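Putative acetamidase/formamidase (Yersinia enterocolitica subsp. palearctica serotype O:3, PDB 5UBU) probably hydrolyses carbon-nitrogen bonds, other than peptide bonds, in linear amides. Local coordinates at residues 256-259 against 264-267; 31-36 against 45-50; 128-133 against 140-145. One frame throughout, in Å; residues are numbered along the deposited sequence.

Interaction 1: 256-259 against 264-267; sequences PRME and IMSI
Met258 and Met265, both built as selenomethionine, interlock on one face of a beta hairpin whose antiparallel strands, 257-260 and 263-270, run through the interior of the large mixed sheet. The chain of Met258 starts between its backbone N and carbonyl carbon (chi1 84°) and bends at the next bond, chi2, curling toward the partner strand. The bump of Met265 fills this hook: its SE lies 3.8 Å from Met258 CE and 3.9 Å from Met258 CG. Farther along the same face, Ile267 CD1 comes up beside Met258 CG at 4.3 Å, and Ile267 CB shoulders against Pro256 CB at 4.3 Å.

The other face carries Arg257, Ser266, Glu259 and Ile264. Extended from CG to NE, Arg257 passes Ser266 OG, which lies 4.1 Å from its CG; both residues are tied to Asp283 of helix 273-291, the arginine by a salt bridge and the serine by a hydrogen bond. Trp287 of that helix makes a cation-pi contact with Arg257, and Leu284 packs on Ile264. Glu259 turns instead to Tyr206 and Lys327.

Met258 and Met265 form the hydrogen-bonded pair, flanked by two non-hydrogen-bonded ones. Met265 N bonds back to Met258 O, while Met265 O accepts a hydrogen bond from Met258 N at 2.9 Å (N-H...O 159°) and also a CA-H contact from Arg257 CA at 3.2 Å.

Interaction 2: 31-36 against 45-50; sequences EMQKEF and TPVLTI
The side-chain amide of Gln33 turns one face to Val47, whose CG1 stands above the amide plane, 3.8 Å from Gln33 NE2; the second methyl, CG2, lies 3.7 Å from Gln33 OE1. Along the edge of the amide, NE2 gives a nearly straight hydrogen bond to Glu35 O (3.0 Å, 169°). That oxygen lies close to the amide plane, although the nitrogen sits above the plane of the Glu35 carbonyl. OE1 accepts from Gly89 N and Asn88 ND2, so bonds at both ends of the amide fix its rotation. The other flat group, the Phe36 ring, holds Gln33 CG over its centre, 3.7 Å above one face. Gln33 reaches these partners by leaving the backbone with CG anti to N and then bending at chi2 (63°), which swings the amide back toward Val47.

Beside this, the chain of Met32 (selenomethionine) runs out from the helix past the Val47 carbonyl and crosses the Leu48 side chain. Its CG meets Val47 O at 3.7 Å, and its SE rests 4.2 Å from Leu48 CD1. No hydrogen bond joins the two segments directly; strand 87-93 links them, bonded to Gln33 OE1 through Asn88 and Gly89 and to the backbone of Val47 and Leu48 through Pro90 and Met92.

Glu35 N bonds Gln33 O at 2.8 Å across Lys34, which has positive phi (70°): a classic gamma turn ends helix 30-33 and sets its last residue against Val47, next to Leu48 in the region of strand 48-50, which pairs in parallel with 87-93.

Interaction 3: 128-133 against 140-145; sequences GLTGTD and DPLPEK
Thr130 and Leu142 meet by van der Waals contact alone, their side chains crossing at an angle between two irregular segments. The isobutyl end of Leu142 does the touching: CD1 lies 3.7 Å from Thr130 CB, and CG lies 3.8 Å from the same atom. Leu142 CG is also 3.9 Å from Thr130 OG1, and Leu142 CD1 reaches as far as Leu129 O, again at 3.9 Å. The leucine branch thus spans a backbone carbonyl and the root of the neighbouring threonine. Its CG sits anti to the carbonyl carbon (chi1 -57°), which carries the branch across to Thr130.

Both segments belong to the long connection between strands 117-122 and 145-151, neighbours in a four-stranded antiparallel sheet, and this connection is built into the tetramer. Leu142 also lies on Met122 at the end of the first strand, while Tyr300 of the third subunit packs on the leucine and Ile285 of that subunit packs on Leu129.

The polar bonds run within a segment or to other subunits, none directly between the two segments. Thr130 places OG1 anti to its backbone nitrogen (chi1 176°), and OG1 donates a hydrogen bond to Gly131 O at 2.9 Å. The same OG1 is hydrogen-bonded to Asn139 ND2 of the second subunit, and that ND2 also bonds Asp140 O, bridging the segments from outside. A salt bridge from Asp133 OD1 to Arg282 NH1 of the fourth subunit ties the same loop further into the tetramer.

How the interactions relate
Interaction 1 is the most central, its centre 11 Å from that of the chain, and the only one in which paired strands supply direct backbone hydrogen bonds. Interactions 2 and 3 lie farther out, at 19 and 24 Å, and join their segments through van der Waals contacts of side chains with side chains and backbone, without a hydrogen bond across. They differ in burial: interaction 2 is partly exposed and is completed by strand 87-93 of the same chain, whereas interaction 3 is buried, with residues of other subunits packed on it. No two contacts share an element or touch; nearest atoms are about 17 Å apart for interactions 1 and 2, which lie on opposite sides of the chain's centre.

Interaction 1: 256-259 against 264-267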
loop_
_atom_site.group_PDB
_atom_site.type_symbol
_atom_site.label_atom_id
_atom_site.label_comp_id
_atom_site.label_asym_id
_atom_site.label_seq_id
_atom_site.Cartn_x
_atom_site.Cartn_y
_atom_site.Cartn_z
ATOM N N PRO B 256 9.762 18.732 -4.472
ATOM C CA PRO B 256 9.266 20.104 -4.394
ATOM C C PRO B 256 9.034 20.557 -2.964
ATOM O O PRO B 256 8.708 19.745 -2.106
ATOM C CB PRO B 256 7.904 20.041 -5.117
ATOM C CG PRO B 256 7.971 18.835 -5.984
ATOM C CD PRO B 256 8.879 17.867 -5.284
ATOM N N ARG B 257 9.211 21.851 -2.727
ATOM C CA ARG B 257 8.977 22.454 -1.422
ATOM C C ARG B 257 8.188 23.719 -1.638
ATOM O O ARG B 257 8.186 24.269 -2.734
ATOM C CB ARG B 257 10.285 22.781 -0.731
ATOM C CG ARG B 257 11.081 21.564 -0.340
ATOM C CD ARG B 257 12.469 21.941 0.145
ATOM N NE ARG B 257 13.193 20.757 0.607
ATOM C CZ ARG B 257 14.449 20.751 1.043
ATOM N NH1 ARG B 257 15.166 21.866 1.084
ATOM N NH2 ARG B 257 14.991 19.613 1.436
HETATM N N MSE B 258 7.481 24.163 -0.613
HETATM C CA MSE B 258 6.726 25.405 -0.730
HETATM C C MSE B 258 6.831 26.154 0.565
HETATM O O MSE B 258 7.291 25.636 1.577
HETATM C CB MSE B 258 5.309 25.205 -1.304
HETATM C CG MSE B 258 4.239 24.806 -0.303
HETATM SE SE MSE B 258 3.370 26.373 0.542
HETATM C CE MSE B 258 2.265 25.339 1.809
ATOM N N GLU B 259 6.402 27.401 0.514
ATOM C CA GLU B 259 6.485 28.289 1.640
ATOM C C GLU B 259 5.372 29.311 1.541
ATOM O O GLU B 259 5.004 29.719 0.447
ATOM C CB GLU B 259 7.838 28.991 1.545
ATOM C CG GLU B 259 8.145 30.023 2.609
ATOM C CD GLU B 259 9.487 30.729 2.405
ATOM O OE1 GLU B 259 10.102 30.619 1.321
ATOM O OE2 GLU B 259 9.920 31.418 3.347
ATOM N N ILE B 264 6.411 26.153 6.123
ATOM C CA ILE B 264 7.287 25.627 5.084
ATOM C C ILE B 264 6.735 24.203 4.910
ATOM O O ILE B 264 6.174 23.643 5.856
ATOM C CB ILE B 264 8.795 25.627 5.445
ATOM C CG1 ILE B 264 9.118 24.648 6.574
ATOM C CG2 ILE B 264 9.251 27.034 5.789
ATOM C CD1 ILE B 264 10.592 24.524 6.848
HETATM N N MSE B 265 6.886 23.625 3.719
HETATM C CA MSE B 265 6.362 22.294 3.459
HETATM C C MSE B 265 7.143 21.535 2.438
HETATM O O MSE B 265 7.604 22.108 1.464
HETATM C CB MSE B 265 4.927 22.502 2.946
HETATM C CG MSE B 265 4.174 21.216 2.551
HETATM SE SE MSE B 265 2.632 21.611 1.359
HETATM C CE MSE B 265 1.430 22.224 2.777
ATOM N N SER B 266 7.316 20.237 2.674
ATOM C CA SER B 266 7.989 19.345 1.732
ATOM C C SER B 266 6.874 18.529 1.092
ATOM O O SER B 266 6.038 17.956 1.796
ATOM C CB SER B 266 8.992 18.440 2.426
ATOM O OG SER B 266 10.102 19.174 2.901
ATOM N N ILE B 267 6.868 18.471 -0.236
ATOM C CA ILE B 267 5.822 17.773 -0.981
ATOM C C ILE B 267 6.315 16.489 -1.629
ATOM O O ILE B 267 7.082 16.529 -2.574
ATOM C CB ILE B 267 5.244 18.703 -2.065
ATOM C CG1 ILE B 267 4.736 20.003 -1.415
ATOM C CG2 ILE B 267 4.127 18.005 -2.838
ATOM C CD1 ILE B 267 4.295 21.071 -2.391
#

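Interaction 2: 31-36 against 45-50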
loop_
_atom_site.group_PDB
_atom_site.type_symbol
_atom_site.label_atom_id
_atom_site.label_comp_id
_atom_site.label_asym_id
_atom_site.label_seq_id
_atom_site.Cartn_x
_atom_site.Cartn_y
_atom_site.Cartn_z
ATOM N N GLU B 31 -2.782 32.461 -27.700
ATOM C CA GLU B 31 -2.159 32.713 -29.006
ATOM C C GLU B 31 -0.636 32.520 -28.889
ATOM O O GLU B 31 0.000 32.057 -29.829
ATOM C CB GLU B 31 -2.546 34.120 -29.505
ATOM C CG GLU B 31 -2.601 34.338 -31.022
ATOM C CD GLU B 31 -1.270 34.596 -31.717
ATOM O OE1 GLU B 31 -1.298 34.738 -32.961
ATOM O OE2 GLU B 31 -0.206 34.678 -31.047
HETATM N N MSE B 32 -0.067 32.858 -27.731
HETATM C CA MSE B 32 1.375 32.688 -27.499
HETATM C C MSE B 32 1.695 31.238 -27.250
HETATM O O MSE B 32 2.716 30.732 -27.719
HETATM C CB MSE B 32 1.857 33.496 -26.294
HETATM C CG MSE B 32 3.389 33.490 -26.179
HETATM SE SE MSE B 32 4.002 34.521 -24.601
HETATM C CE MSE B 32 3.991 36.330 -25.390
ATOM N N GLN B 33 0.826 30.569 -26.497
ATOM C CA GLN B 33 0.999 29.156 -26.172
ATOM C C GLN B 33 0.924 28.240 -27.408
ATOM O O GLN B 33 1.684 27.282 -27.509
ATOM C CB GLN B 33 -0.045 28.724 -25.129
ATOM C CG GLN B 33 0.048 27.265 -24.692
ATOM C CD GLN B 33 1.360 26.932 -24.002
ATOM O OE1 GLN B 33 1.873 27.717 -23.195
ATOM N NE2 GLN B 33 1.886 25.739 -24.274
ATOM N N LYS B 34 0.003 28.548 -28.321
ATOM C CA LYS B 34 -0.225 27.789 -29.579
ATOM C C LYS B 34 -0.841 26.408 -29.342
ATOM O O LYS B 34 -1.972 26.172 -29.777
ATOM C CB LYS B 34 1.031 27.703 -30.459
ATOM C CG LYS B 34 1.512 29.072 -30.915
ATOM C CD LYS B 34 2.633 29.055 -31.942
ATOM C CE LYS B 34 3.020 30.498 -32.265
ATOM N NZ LYS B 34 4.121 30.635 -33.266
ATOM N N GLU B 35 -0.102 25.519 -28.676
ATOM C CA GLU B 35 -0.628 24.202 -28.354
ATOM C C GLU B 35 -0.293 23.871 -26.896
ATOM O O GLU B 35 0.845 24.022 -26.438
ATOM C CB GLU B 35 -0.171 23.084 -29.323
ATOM C CG GLU B 35 1.266 22.584 -29.249
ATOM C CD GLU B 35 1.454 21.267 -30.033
ATOM O OE1 GLU B 35 0.545 20.393 -29.965
ATOM O OE2 GLU B 35 2.518 21.086 -30.685
ATOM N N PHE B 36 -1.314 23.462 -26.149
ATOM C CA PHE B 36 -1.154 23.085 -24.757
ATOM C C PHE B 36 -0.627 21.660 -24.726
ATOM O O PHE B 36 -0.927 20.875 -25.628
ATOM C CB PHE B 36 -2.483 23.217 -24.033
ATOM C CG PHE B 36 -2.924 24.638 -23.849
ATOM C CD1 PHE B 36 -3.435 25.360 -24.916
ATOM C CD2 PHE B 36 -2.824 25.255 -22.607
ATOM C CE1 PHE B 36 -3.822 26.677 -24.755
ATOM C CE2 PHE B 36 -3.222 26.568 -22.437
ATOM C CZ PHE B 36 -3.720 27.281 -23.513
ATOM N N THR B 45 8.629 22.516 -27.615
ATOM C CA THR B 45 9.241 23.763 -28.075
ATOM C C THR B 45 8.914 24.869 -27.054
ATOM O O THR B 45 7.760 25.002 -26.649
ATOM C CB THR B 45 8.697 24.203 -29.448
ATOM O OG1 THR B 45 8.910 23.170 -30.411
ATOM C CG2 THR B 45 9.384 25.481 -29.916
ATOM N N PRO B 46 9.921 25.650 -26.621
ATOM C CA PRO B 46 9.640 26.716 -25.651
ATOM C C PRO B 46 8.674 27.753 -26.191
ATOM O O PRO B 46 8.740 28.088 -27.374
ATOM C CB PRO B 46 11.008 27.349 -25.404
ATOM C CG PRO B 46 11.986 26.278 -25.726
ATOM C CD PRO B 46 11.370 25.480 -26.845
ATOM N N VAL B 47 7.787 28.249 -25.329
ATOM C CA VAL B 47 6.796 29.258 -25.724
ATOM C C VAL B 47 7.142 30.656 -25.224
ATOM O O VAL B 47 6.600 31.646 -25.733
ATOM C CB VAL B 47 5.378 28.917 -25.218
ATOM C CG1 VAL B 47 4.987 27.514 -25.687
ATOM C CG2 VAL B 47 5.271 29.053 -23.695
ATOM N N LEU B 48 8.026 30.731 -24.231
ATOM C CA LEU B 48 8.424 31.999 -23.637
ATOM C C LEU B 48 9.743 31.874 -22.885
ATOM O O LEU B 48 10.005 30.849 -22.259
ATOM C CB LEU B 48 7.343 32.443 -22.643
ATOM C CG LEU B 48 7.580 33.716 -21.822
ATOM C CD1 LEU B 48 7.687 34.948 -22.719
ATOM C CD2 LEU B 48 6.454 33.861 -20.808
ATOM N N THR B 49 10.563 32.922 -22.947
ATOM C CA THR B 49 11.832 32.961 -22.228
ATOM C C THR B 49 11.804 34.212 -21.362
ATOM O O THR B 49 11.510 35.307 -21.861
ATOM C CB THR B 49 13.041 32.994 -23.179
ATOM O OG1 THR B 49 12.996 31.854 -24.051
ATOM C CG2 THR B 49 14.352 32.982 -22.388
ATOM N N ILE B 50 12.090 34.049 -20.072
ATOM C CA ILE B 50 12.063 35.167 -19.130
ATOM C C ILE B 50 13.335 35.280 -18.292
ATOM O O ILE B 50 14.148 34.354 -18.230
ATOM C CB ILE B 50 10.867 35.027 -18.147
ATOM C CG1 ILE B 50 11.037 33.811 -17.235
ATOM C CG2 ILE B 50 9.545 34.928 -18.905
ATOM C CD1 ILE B 50 9.929 33.671 -16.215
#

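Interaction 3: 128-133 against 140-145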
loop_
_atom_site.group_PDB
_atom_site.type_symbol
_atom_site.label_atom_id
_atom_site.label_comp_id
_atom_site.label_asym_id
_atom_site.label_seq_id
_atom_site.Cartn_x
_atom_site.Cartn_y
_atom_site.Cartn_z
ATOM N N GLY B 128 -11.204 8.612 -5.946
ATOM C CA GLY B 128 -10.735 8.022 -4.701
ATOM C C GLY B 128 -11.567 6.887 -4.155
ATOM O O GLY B 128 -11.013 5.967 -3.565
ATOM N N LEU B 129 -12.889 6.949 -4.340
ATOM C CA LEU B 129 -13.814 5.910 -3.832
ATOM C C LEU B 129 -14.423 5.039 -4.930
ATOM O O LEU B 129 -15.616 4.695 -4.893
ATOM C CB LEU B 129 -14.918 6.558 -2.982
ATOM C CG LEU B 129 -14.461 7.376 -1.768
ATOM C CD1 LEU B 129 -15.670 7.942 -1.036
ATOM C CD2 LEU B 129 -13.625 6.552 -0.805
ATOM N N THR B 130 -13.589 4.669 -5.896
ATOM C CA THR B 130 -14.001 3.817 -7.012
ATOM C C THR B 130 -12.845 2.994 -7.536
ATOM O O THR B 130 -11.675 3.372 -7.390
ATOM C CB THR B 130 -14.563 4.637 -8.209
ATOM O OG1 THR B 130 -14.854 3.773 -9.306
ATOM C CG2 THR B 130 -13.574 5.666 -8.698
ATOM N N GLY B 131 -13.172 1.859 -8.134
ATOM C CA GLY B 131 -12.152 1.053 -8.763
ATOM C C GLY B 131 -11.703 1.860 -9.954
ATOM O O GLY B 131 -12.493 2.615 -10.512
ATOM N N THR B 132 -10.438 1.729 -10.324
ATOM C CA THR B 132 -9.879 2.473 -11.445
ATOM C C THR B 132 -9.082 1.502 -12.287
ATOM O O THR B 132 -9.192 0.295 -12.090
ATOM C CB THR B 132 -8.964 3.603 -10.929
ATOM O OG1 THR B 132 -7.848 3.053 -10.232
ATOM C CG2 THR B 132 -9.725 4.521 -9.981
ATOM N N ASP B 133 -8.301 2.009 -13.236
ATOM C CA ASP B 133 -7.445 1.140 -14.044
ATOM C C ASP B 133 -6.167 0.735 -13.300
ATOM O O ASP B 133 -5.436 -0.132 -13.769
ATOM C CB ASP B 133 -7.133 1.785 -15.405
ATOM C CG ASP B 133 -8.350 1.796 -16.348
ATOM O OD1 ASP B 133 -9.269 0.936 -16.201
ATOM O OD2 ASP B 133 -8.349 2.654 -17.262
ATOM N N ASP B 140 -19.075 -2.189 -11.462
ATOM C CA ASP B 140 -19.526 -1.185 -12.409
ATOM C C ASP B 140 -18.982 0.152 -11.945
ATOM O O ASP B 140 -18.842 0.382 -10.742
ATOM C CB ASP B 140 -21.057 -1.108 -12.462
ATOM C CG ASP B 140 -21.689 -2.325 -13.091
ATOM O OD1 ASP B 140 -21.029 -2.967 -13.926
ATOM O OD2 ASP B 140 -22.864 -2.616 -12.777
ATOM N N PRO B 141 -18.661 1.042 -12.899
ATOM C CA PRO B 141 -18.160 2.345 -12.494
ATOM C C PRO B 141 -19.275 3.155 -11.845
ATOM O O PRO B 141 -20.452 2.818 -11.979
ATOM C CB PRO B 141 -17.734 2.977 -13.822
ATOM C CG PRO B 141 -18.619 2.331 -14.844
ATOM C CD PRO B 141 -18.812 0.929 -14.366
ATOM N N LEU B 142 -18.896 4.211 -11.142
ATOM C CA LEU B 142 -19.866 5.077 -10.488
ATOM C C LEU B 142 -20.632 5.872 -11.536
ATOM O O LEU B 142 -20.201 5.965 -12.691
ATOM C CB LEU B 142 -19.163 6.047 -9.536
ATOM C CG LEU B 142 -18.294 5.442 -8.437
ATOM C CD1 LEU B 142 -17.709 6.584 -7.622
ATOM C CD2 LEU B 142 -19.111 4.491 -7.568
ATOM N N PRO B 143 -21.776 6.451 -11.147
ATOM C CA PRO B 143 -22.516 7.231 -12.120
ATOM C C PRO B 143 -21.665 8.332 -12.691
ATOM O O PRO B 143 -20.790 8.890 -12.026
ATOM C CB PRO B 143 -23.677 7.802 -11.308
ATOM C CG PRO B 143 -23.904 6.778 -10.265
ATOM C CD PRO B 143 -22.507 6.369 -9.872
ATOM N N GLU B 144 -21.954 8.632 -13.934
ATOM C CA GLU B 144 -21.236 9.618 -14.682
ATOM C C GLU B 144 -21.920 10.969 -14.469
ATOM O O GLU B 144 -22.963 11.227 -15.036
ATOM C CB GLU B 144 -21.237 9.124 -16.126
ATOM C CG GLU B 144 -20.211 9.748 -17.028
ATOM C CD GLU B 144 -19.866 8.865 -18.226
ATOM O OE1 GLU B 144 -18.965 9.271 -18.978
ATOM O OE2 GLU B 144 -20.459 7.776 -18.409
ATOM N N LYS B 145 -21.342 11.799 -13.602
ATOM C CA LYS B 145 -21.887 13.126 -13.273
ATOM C C LYS B 145 -21.005 14.320 -13.645
ATOM O O LYS B 145 -19.783 14.225 -13.695
ATOM C CB LYS B 145 -22.232 13.224 -11.778
ATOM C CG LYS B 145 -23.679 12.957 -11.404
ATOM C CD LYS B 145 -24.167 11.546 -11.667
ATOM C CE LYS B 145 -25.697 11.504 -11.587
ATOM N NZ LYS B 145 -26.253 12.069 -10.322
#